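Local coordinates for protein N-acetyltransferase (Staphylococcus aureus subsp. aureus, PDB 4LUA) that probably transfers an acetyl group from acetyl-coenzyme A to an amine, as a member of the GNAT acetyltransferase superfamily, at residues Asn16-Leu21 / Gln37-Thr42; Thr65-Ala70 / Lys96-Glu101. All coordinates share one frame; numbering follows the deposited sequence.

Contact 1 of 2, residues Asn16-Leu21 / Gln37-Thr42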
ATOM      1  N   ASN A  16      -5.560  15.067  -8.780  1.00 32.82           N
ATOM      2  CA  ASN A  16      -5.110  14.981 -10.177  1.00 33.69           C
ATOM      3  C   ASN A  16      -3.859  14.131 -10.328  1.00 31.93           C
ATOM      4  O   ASN A  16      -3.853  13.140 -11.108  1.00 32.02           O
ATOM      5  CB  ASN A  16      -4.955  16.382 -10.809  1.00 35.43           C
ATOM      6  CG  ASN A  16      -6.292  17.097 -10.941  1.00 41.87           C
ATOM      7  OD1 ASN A  16      -7.331  16.428 -11.041  1.00 40.38           O
ATOM      8  ND2 ASN A  16      -6.282  18.458 -10.935  1.00 39.30           N
ATOM      9  N   GLU A  17      -2.877  14.426  -9.466  1.00 30.40           N
ATOM     10  CA  GLU A  17      -1.589  13.760  -9.543  0.61 28.89           C
ATOM     11  C   GLU A  17      -1.734  12.297  -9.115  1.00 27.56           C
ATOM     12  O   GLU A  17      -1.107  11.375  -9.721  1.00 27.05           O
ATOM     13  CB  GLU A  17      -0.568  14.526  -8.683  0.61 27.97           C
ATOM     14  CG  GLU A  17      -0.183  15.935  -9.238  0.61 38.03           C
ATOM     15  CD  GLU A  17      -1.253  17.040  -9.093  0.61 44.62           C
ATOM     16  OE1 GLU A  17      -2.113  16.993  -8.166  0.61 30.88           O
ATOM     17  OE2 GLU A  17      -1.211  17.996  -9.914  0.61 50.15           O
ATOM     18  N   TYR A  18      -2.575  12.075  -8.105  1.00 27.23           N
ATOM     19  CA  TYR A  18      -2.706  10.722  -7.578  1.00 26.15           C
ATOM     20  C   TYR A  18      -3.300   9.924  -8.717  1.00 27.23           C
ATOM     21  O   TYR A  18      -2.859   8.792  -9.045  1.00 26.62           O
ATOM     22  CB  TYR A  18      -3.598  10.729  -6.344  1.00 26.05           C
ATOM     23  CG  TYR A  18      -3.725   9.365  -5.685  1.00 25.12           C
ATOM     24  CD1 TYR A  18      -2.907   9.016  -4.639  1.00 23.64           C
ATOM     25  CD2 TYR A  18      -4.699   8.468  -6.120  1.00 26.03           C
ATOM     26  CE1 TYR A  18      -3.034   7.767  -4.054  1.00 23.05           C
ATOM     27  CE2 TYR A  18      -4.850   7.237  -5.540  1.00 25.47           C
ATOM     28  CZ  TYR A  18      -4.007   6.891  -4.497  1.00 23.96           C
ATOM     29  OH  TYR A  18      -4.108   5.622  -3.910  1.00 24.09           O
ATOM     30  N   LYS A  19      -4.286  10.527  -9.375  1.00 29.09           N
ATOM     31  CA  LYS A  19      -5.035   9.722 -10.309  1.00 33.04           C
ATOM     32  C   LYS A  19      -4.123   9.440 -11.499  1.00 30.60           C
ATOM     33  O   LYS A  19      -4.155   8.316 -12.059  1.00 31.15           O
ATOM     34  CB  LYS A  19      -6.308  10.481 -10.748  1.00 32.67           C
ATOM     35  CG  LYS A  19      -7.162   9.718 -11.744  1.00 34.49           C
ATOM     36  CD  LYS A  19      -8.479  10.476 -12.025  1.00 36.89           C
ATOM     37  CE  LYS A  19      -9.060   9.965 -13.301  1.00 39.08           C
ATOM     38  NZ  LYS A  19     -10.317  10.678 -13.668  1.00 41.73           N
ATOM     39  N   ARG A  20      -3.214  10.383 -11.797  1.00 30.49           N
ATOM     40  CA  ARG A  20      -2.324  10.149 -12.924  1.00 30.86           C
ATOM     41  C   ARG A  20      -1.369   9.013 -12.571  1.00 29.04           C
ATOM     42  O   ARG A  20      -1.066   8.157 -13.427  1.00 29.89           O
ATOM     43  CB  ARG A  20      -1.538  11.411 -13.237  1.00 31.29           C
ATOM     44  CG  ARG A  20      -0.520  11.309 -14.366  1.00 43.29           C
ATOM     45  CD  ARG A  20       0.186  12.667 -14.522  1.00 53.53           C
ATOM     46  NE  ARG A  20      -0.777  13.784 -14.481  1.00 64.07           N
ATOM     47  CZ  ARG A  20      -0.754  14.791 -13.596  1.00 69.81           C
ATOM     48  NH1 ARG A  20       0.203  14.851 -12.665  1.00 67.13           N
ATOM     49  NH2 ARG A  20      -1.690  15.746 -13.640  1.00 68.44           N
ATOM     50  N   LEU A  21      -0.909   8.991 -11.323  1.00 27.25           N
ATOM     51  CA  LEU A  21       0.069   7.940 -10.999  1.00 25.72           C
ATOM     52  C   LEU A  21      -0.580   6.563 -11.051  1.00 25.83           C
ATOM     53  O   LEU A  21      -0.044   5.576 -11.653  1.00 26.52           O
ATOM     54  CB  LEU A  21       0.607   8.142  -9.578  1.00 24.06           C
ATOM     55  CG  LEU A  21       1.452   6.988  -9.013  1.00 22.61           C
ATOM     56  CD1 LEU A  21       2.835   7.017  -9.684  1.00 22.39           C
ATOM     57  CD2 LEU A  21       1.545   7.157  -7.468  1.00 22.16           C
ATOM     58  N   GLN A  37      -6.624  -3.874  -8.822  1.00 28.89           N
ATOM     59  CA  GLN A  37      -7.907  -3.213  -8.681  1.00 34.32           C
ATOM     60  C   GLN A  37      -7.782  -1.801  -9.241  1.00 34.93           C
ATOM     61  O   GLN A  37      -6.734  -1.124  -9.097  1.00 30.79           O
ATOM     62  CB  GLN A  37      -8.403  -3.216  -7.225  1.00 43.73           C
ATOM     63  CG  GLN A  37      -7.638  -2.284  -6.289  1.00 53.10           C
ATOM     64  CD  GLN A  37      -7.520  -2.853  -4.860  1.00 55.04           C
ATOM     65  OE1 GLN A  37      -6.543  -2.574  -4.145  1.00 38.97           O
ATOM     66  NE2 GLN A  37      -8.517  -3.652  -4.444  1.00 54.50           N
ATOM     67  N   THR A  38      -8.855  -1.382  -9.895  1.00 35.25           N
ATOM     68  CA  THR A  38      -8.931  -0.063 -10.481  1.00 44.63           C
ATOM     69  C   THR A  38      -9.373   0.985  -9.462  1.00 43.32           C
ATOM     70  O   THR A  38     -10.143   0.703  -8.540  1.00 44.78           O
ATOM     71  CB  THR A  38      -9.862  -0.115 -11.685  1.00 48.68           C
ATOM     72  OG1 THR A  38      -9.077  -0.536 -12.799  1.00 55.30           O
ATOM     73  CG2 THR A  38     -10.497   1.235 -11.986  1.00 52.63           C
ATOM     74  N   MET A  39      -8.825   2.183  -9.618  1.00 44.45           N
ATOM     75  CA  MET A  39      -9.013   3.254  -8.664  1.00 41.56           C
ATOM     76  C   MET A  39     -10.025   4.229  -9.279  1.00 46.25           C
ATOM     77  O   MET A  39      -9.699   5.016 -10.174  1.00 51.66           O
ATOM     78  CB  MET A  39      -7.663   3.921  -8.385  1.00 35.88           C
ATOM     79  CG  MET A  39      -6.563   2.925  -7.994  1.00 40.68           C
ATOM     80  SD  MET A  39      -6.905   2.357  -6.339  1.00 42.57           S
ATOM     81  CE  MET A  39      -6.604   3.884  -5.554  1.00 29.07           C
ATOM     82  N   THR A  40     -11.265   4.160  -8.809  1.00 42.52           N
ATOM     83  CA  THR A  40     -12.318   4.989  -9.363  1.00 43.52           C
ATOM     84  C   THR A  40     -12.204   6.399  -8.791  1.00 46.86           C
ATOM     85  O   THR A  40     -11.573   6.579  -7.750  1.00 39.85           O
ATOM     86  CB  THR A  40     -13.679   4.430  -8.993  1.00 57.45           C
ATOM     87  OG1 THR A  40     -13.968   4.743  -7.622  1.00 61.63           O
ATOM     88  CG2 THR A  40     -13.680   2.938  -9.190  1.00 54.99           C
ATOM     89  N   ASP A  41     -12.806   7.392  -9.457  1.00 42.51           N
ATOM     90  CA  ASP A  41     -12.763   8.772  -8.968  1.00 42.86           C
ATOM     91  C   ASP A  41     -13.347   8.874  -7.561  1.00 42.55           C
ATOM     92  O   ASP A  41     -12.840   9.616  -6.702  1.00 41.35           O
ATOM     93  CB  ASP A  41     -13.586   9.725  -9.860  1.00 46.23           C
ATOM     94  CG  ASP A  41     -12.905  10.076 -11.174  1.00 46.83           C
ATOM     95  OD1 ASP A  41     -11.769   9.634 -11.446  1.00 44.67           O
ATOM     96  OD2 ASP A  41     -13.531  10.826 -11.956  1.00 50.57           O
ATOM     97  N   THR A  42     -14.441   8.151  -7.324  1.00 47.33           N
ATOM     98  CA  THR A  42     -15.082   8.210  -6.016  1.00 48.57           C
ATOM     99  C   THR A  42     -14.144   7.657  -4.945  1.00 44.81           C
ATOM    100  O   THR A  42     -13.977   8.262  -3.880  1.00 42.99           O
ATOM    101  CB  THR A  42     -16.397   7.444  -6.000  1.00 51.92           C
ATOM    102  OG1 THR A  42     -17.297   8.079  -6.912  1.00 49.39           O
ATOM    103  CG2 THR A  42     -17.011   7.477  -4.611  1.00 55.30           C
TER
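Lys19 NZ and Asp41 OD1, 2.9 Å apart, form the salt bridge that fastens the first helix of this GNAT domain, residues 15-25, to the start of the second, residues 41-48. The lysine is fully stretched: its CG stands anti to the backbone N (chi1 180°), and the extended chain beyond it carries the ammonium across the gap to the carboxylate. Asp41 accepts through the syn lone pair of OD1, the side facing its other oxygen, and OD2 remains 3.6 Å from Lys19 NZ. The aliphatic end of the lysine runs close by as well, with Lys19 CE 3.3 Å from Asp41 OD1. This pair lies toward the surface, whereas the second half of the contact is apolar and deeper. There Tyr18, with chi1 at -177°, swings its phenol end toward Met39. The methionine chain curls round and lies roughly perpendicular to the tyrosine. Ile44 of helix 41-48 touches Tyr18, Lys19 and Met39 alike, and Tyr88 of strand 83-91 packs on both the tyrosine and the methionine. The Met39 methyl sits at the edge of the phenol ring, in its plane, with CE 3.8 Å from Tyr18 CE2 and 3.5 Å from Tyr18 OH.

Contact 2 of 2, residues Thr65-Ala70 / Lys96-Glu101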
ATOM      1  N   THR A  65       7.565  15.276  -9.300  1.00 24.08           N
ATOM      2  CA  THR A  65       6.868  14.069  -9.775  1.00 22.27           C
ATOM      3  C   THR A  65       6.483  13.106  -8.667  1.00 23.28           C
ATOM      4  O   THR A  65       7.321  12.704  -7.878  1.00 22.50           O
ATOM      5  CB  THR A  65       7.734  13.322 -10.817  1.00 23.33           C
ATOM      6  OG1 THR A  65       8.072  14.231 -11.878  1.00 26.10           O
ATOM      7  CG2 THR A  65       6.972  12.141 -11.432  1.00 30.32           C
ATOM      8  N   LEU A  66       5.195  12.759  -8.592  1.00 22.13           N
ATOM      9  CA  LEU A  66       4.727  11.724  -7.678  1.00 19.41           C
ATOM     10  C   LEU A  66       5.099  10.371  -8.268  1.00 19.67           C
ATOM     11  O   LEU A  66       4.652   9.997  -9.393  1.00 22.08           O
ATOM     12  CB  LEU A  66       3.191  11.856  -7.530  1.00 20.06           C
ATOM     13  CG  LEU A  66       2.534  10.780  -6.702  1.00 21.40           C
ATOM     14  CD1 LEU A  66       3.026  10.802  -5.237  1.00 19.50           C
ATOM     15  CD2 LEU A  66       1.007  11.026  -6.778  1.00 26.33           C
ATOM     16  N   ILE A  67       5.940   9.624  -7.555  1.00 17.10           N
ATOM     17  CA  ILE A  67       6.426   8.353  -8.108  1.00 16.49           C
ATOM     18  C   ILE A  67       5.952   7.104  -7.403  1.00 17.38           C
ATOM     19  O   ILE A  67       6.128   6.002  -7.915  1.00 18.91           O
ATOM     20  CB  ILE A  67       7.976   8.341  -8.232  1.00 17.32           C
ATOM     21  CG1 ILE A  67       8.655   8.378  -6.861  1.00 19.46           C
ATOM     22  CG2 ILE A  67       8.393   9.541  -9.127  1.00 24.32           C
ATOM     23  CD1 ILE A  67      10.178   8.103  -7.003  1.00 29.18           C
ATOM     24  N   ALA A  68       5.352   7.261  -6.226  1.00 16.33           N
ATOM     25  CA  ALA A  68       4.872   6.093  -5.488  1.00 14.70           C
ATOM     26  C   ALA A  68       3.876   6.535  -4.445  1.00 14.66           C
ATOM     27  O   ALA A  68       3.894   7.702  -3.997  1.00 16.20           O
ATOM     28  CB  ALA A  68       6.042   5.322  -4.778  1.00 15.99           C
ATOM     29  N   THR A  69       3.000   5.603  -4.055  1.00 13.82           N
ATOM     30  CA  THR A  69       2.039   5.917  -2.994  1.00 15.69           C
ATOM     31  C   THR A  69       1.682   4.658  -2.221  1.00 13.77           C
ATOM     32  O   THR A  69       1.798   3.546  -2.762  1.00 13.62           O
ATOM     33  CB  THR A  69       0.728   6.523  -3.594  1.00 13.79           C
ATOM     34  OG1 THR A  69      -0.137   6.978  -2.531  1.00 13.61           O
ATOM     35  CG2 THR A  69      -0.062   5.587  -4.563  1.00 16.18           C
ATOM     36  N   ALA A  70       1.262   4.860  -0.953  1.00 13.85           N
ATOM     37  CA  ALA A  70       0.546   3.791  -0.230  1.00 12.81           C
ATOM     38  C   ALA A  70      -0.342   4.487   0.785  1.00 14.44           C
ATOM     39  O   ALA A  70      -0.073   5.631   1.147  1.00 15.56           O
ATOM     40  CB  ALA A  70       1.560   2.808   0.437  1.00 12.61           C
ATOM     41  N   LYS A  96      11.829  -1.405  -5.662  1.00 19.57           N
ATOM     42  CA  LYS A  96      11.839  -1.830  -4.260  1.00 17.45           C
ATOM     43  C   LYS A  96      12.672  -0.961  -3.355  1.00 19.25           C
ATOM     44  O   LYS A  96      12.455  -0.991  -2.145  1.00 21.32           O
ATOM     45  CB  LYS A  96      12.320  -3.267  -4.176  1.00 21.84           C
ATOM     46  CG  LYS A  96      11.285  -4.219  -4.701  1.00 24.66           C
ATOM     47  CD  LYS A  96      11.863  -5.634  -4.673  1.00 29.17           C
ATOM     48  CE  LYS A  96      11.552  -6.290  -5.956  1.00 33.07           C
ATOM     49  NZ  LYS A  96      11.808  -7.745  -5.894  1.00 23.37           N
ATOM     50  N   SER A  97      13.652  -0.239  -3.902  1.00 19.12           N
ATOM     51  CA  SER A  97      14.392   0.717  -3.075  1.00 22.14           C
ATOM     52  C   SER A  97      13.446   1.822  -2.600  1.00 21.40           C
ATOM     53  O   SER A  97      13.359   2.166  -1.382  1.00 22.28           O
ATOM     54  CB  SER A  97      15.539   1.332  -3.865  1.00 25.21           C
ATOM     55  OG  SER A  97      16.412   1.962  -2.945  1.00 40.96           O
ATOM     56  N   ILE A  98      12.694   2.354  -3.560  1.00 17.74           N
ATOM     57  CA  ILE A  98      11.702   3.379  -3.252  1.00 17.20           C
ATOM     58  C   ILE A  98      10.625   2.816  -2.307  1.00 15.00           C
ATOM     59  O   ILE A  98      10.262   3.430  -1.281  1.00 17.11           O
ATOM     60  CB  ILE A  98      10.967   3.888  -4.554  1.00 18.56           C
ATOM     61  CG1 ILE A  98      11.944   4.501  -5.548  1.00 24.48           C
ATOM     62  CG2 ILE A  98       9.841   4.917  -4.216  1.00 20.32           C
ATOM     63  CD1 ILE A  98      12.592   5.619  -5.011  1.00 28.76           C
ATOM     64  N   ASN A  99      10.086   1.634  -2.635  1.00 14.24           N
ATOM     65  CA  ASN A  99       9.013   1.133  -1.805  1.00 14.37           C
ATOM     66  C   ASN A  99       9.508   0.766  -0.415  1.00 14.64           C
ATOM     67  O   ASN A  99       8.737   0.876   0.547  1.00 13.42           O
ATOM     68  CB  ASN A  99       8.272  -0.078  -2.463  1.00 15.12           C
ATOM     69  CG  ASN A  99       6.799  -0.130  -2.069  1.00 13.47           C
ATOM     70  OD1 ASN A  99       6.185   0.934  -1.869  1.00 15.10           O
ATOM     71  ND2 ASN A  99       6.242  -1.343  -1.962  1.00 12.63           N
ATOM     72  N   SER A 100      10.754   0.310  -0.270  1.00 14.71           N
ATOM     73  CA  SER A 100      11.261  -0.029   1.072  1.00 16.70           C
ATOM     74  C   SER A 100      11.338   1.248   1.881  1.00 17.65           C
ATOM     75  O   SER A 100      11.013   1.200   3.095  1.00 17.29           O
ATOM     76  CB  SER A 100      12.664  -0.669   1.021  1.00 23.46           C
ATOM     77  OG  SER A 100      12.543  -2.004   0.541  1.00 25.75           O
ATOM     78  N   GLU A 101      11.753   2.357   1.254  1.00 16.03           N
ATOM     79  CA  GLU A 101      11.785   3.636   2.006  1.00 17.84           C
ATOM     80  C   GLU A 101      10.356   4.007   2.429  1.00 18.02           C
ATOM     81  O   GLU A 101      10.089   4.405   3.591  1.00 17.92           O
ATOM     82  CB  GLU A 101      12.415   4.752   1.185  1.00 20.01           C
ATOM     83  CG  GLU A 101      13.918   4.809   1.279  1.00 39.70           C
ATOM     84  CD  GLU A 101      14.493   5.946   0.426  1.00 57.55           C
ATOM     85  OE1 GLU A 101      13.804   6.990   0.279  1.00 59.54           O
ATOM     86  OE2 GLU A 101      15.620   5.780  -0.110  1.00 65.27           O
TER
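In the GNAT fold an antiparallel sheet carries helices on both of its faces, and this contact seats the start of helix 96-112 on one face of strand 65-75. A single helix residue, Ile98, makes the close approaches, and it spreads its two branches over neighbouring strand positions. Its CG2 methyl meets the Ala68 methyl, Ile98 CG2 lying 3.9 Å from Ala68 CB. The other branch ends on the preceding residue, where Ile98 CD1 and Ile67 CD1 touch methyl to methyl at 4.0 Å. With chi1 at -60°, CG1 and CG2 of Ile98 diverge, CG2 standing opposite the backbone N, and one branch reaches each strand residue. The two isoleucines run nearly perpendicular to each other.

Ile67 and Ala68 form a classic beta bulge opposite Cys60 of strand 55-62, with Ile67 psi at -12°, which puts both consecutive side chains on the helix side. Ile5 touches both isoleucines, while Val91 of strand 83-91 packs against Ala68 and Asn99. The amide of Asn99 is engaged with the same strand, its ND2 donating to Asn89 OD1. Within the helix, Ser100 OG donates to Lys96 O at 2.9 Å, and Ser100 N reaches that oxygen from the opposite face of the carbonyl plane.

The two segments share no hydrogen bond; methyl groups meet at van der Waals distance, so the contact probably draws its stability from burying apolar surface and gives the helix no fixed polar anchor on residues 65-70.

In the fold
After the edge strand 6-9, helix 15-25 follows, and contact 1 closes the connection from it to the start of helix 41-48. The chain then returns to the sheet in strand 55-62, beside strand 6-9, and reaches strand 65-75, from which contact 2 spans strand 83-91 to the beginning of helix 96-112. The two loops follow in series, neither nested nor crossed, and their centres lie 16 Å apart. They nonetheless meet through the sheet: Thr69 turns its side chain away from helix 96-112 and toward helix 15-25, where Tyr18 CE1 lies 3.4 Å from Thr69 OG1. Strand 65-75 is thus sandwiched between helix 15-25 and helix 96-112.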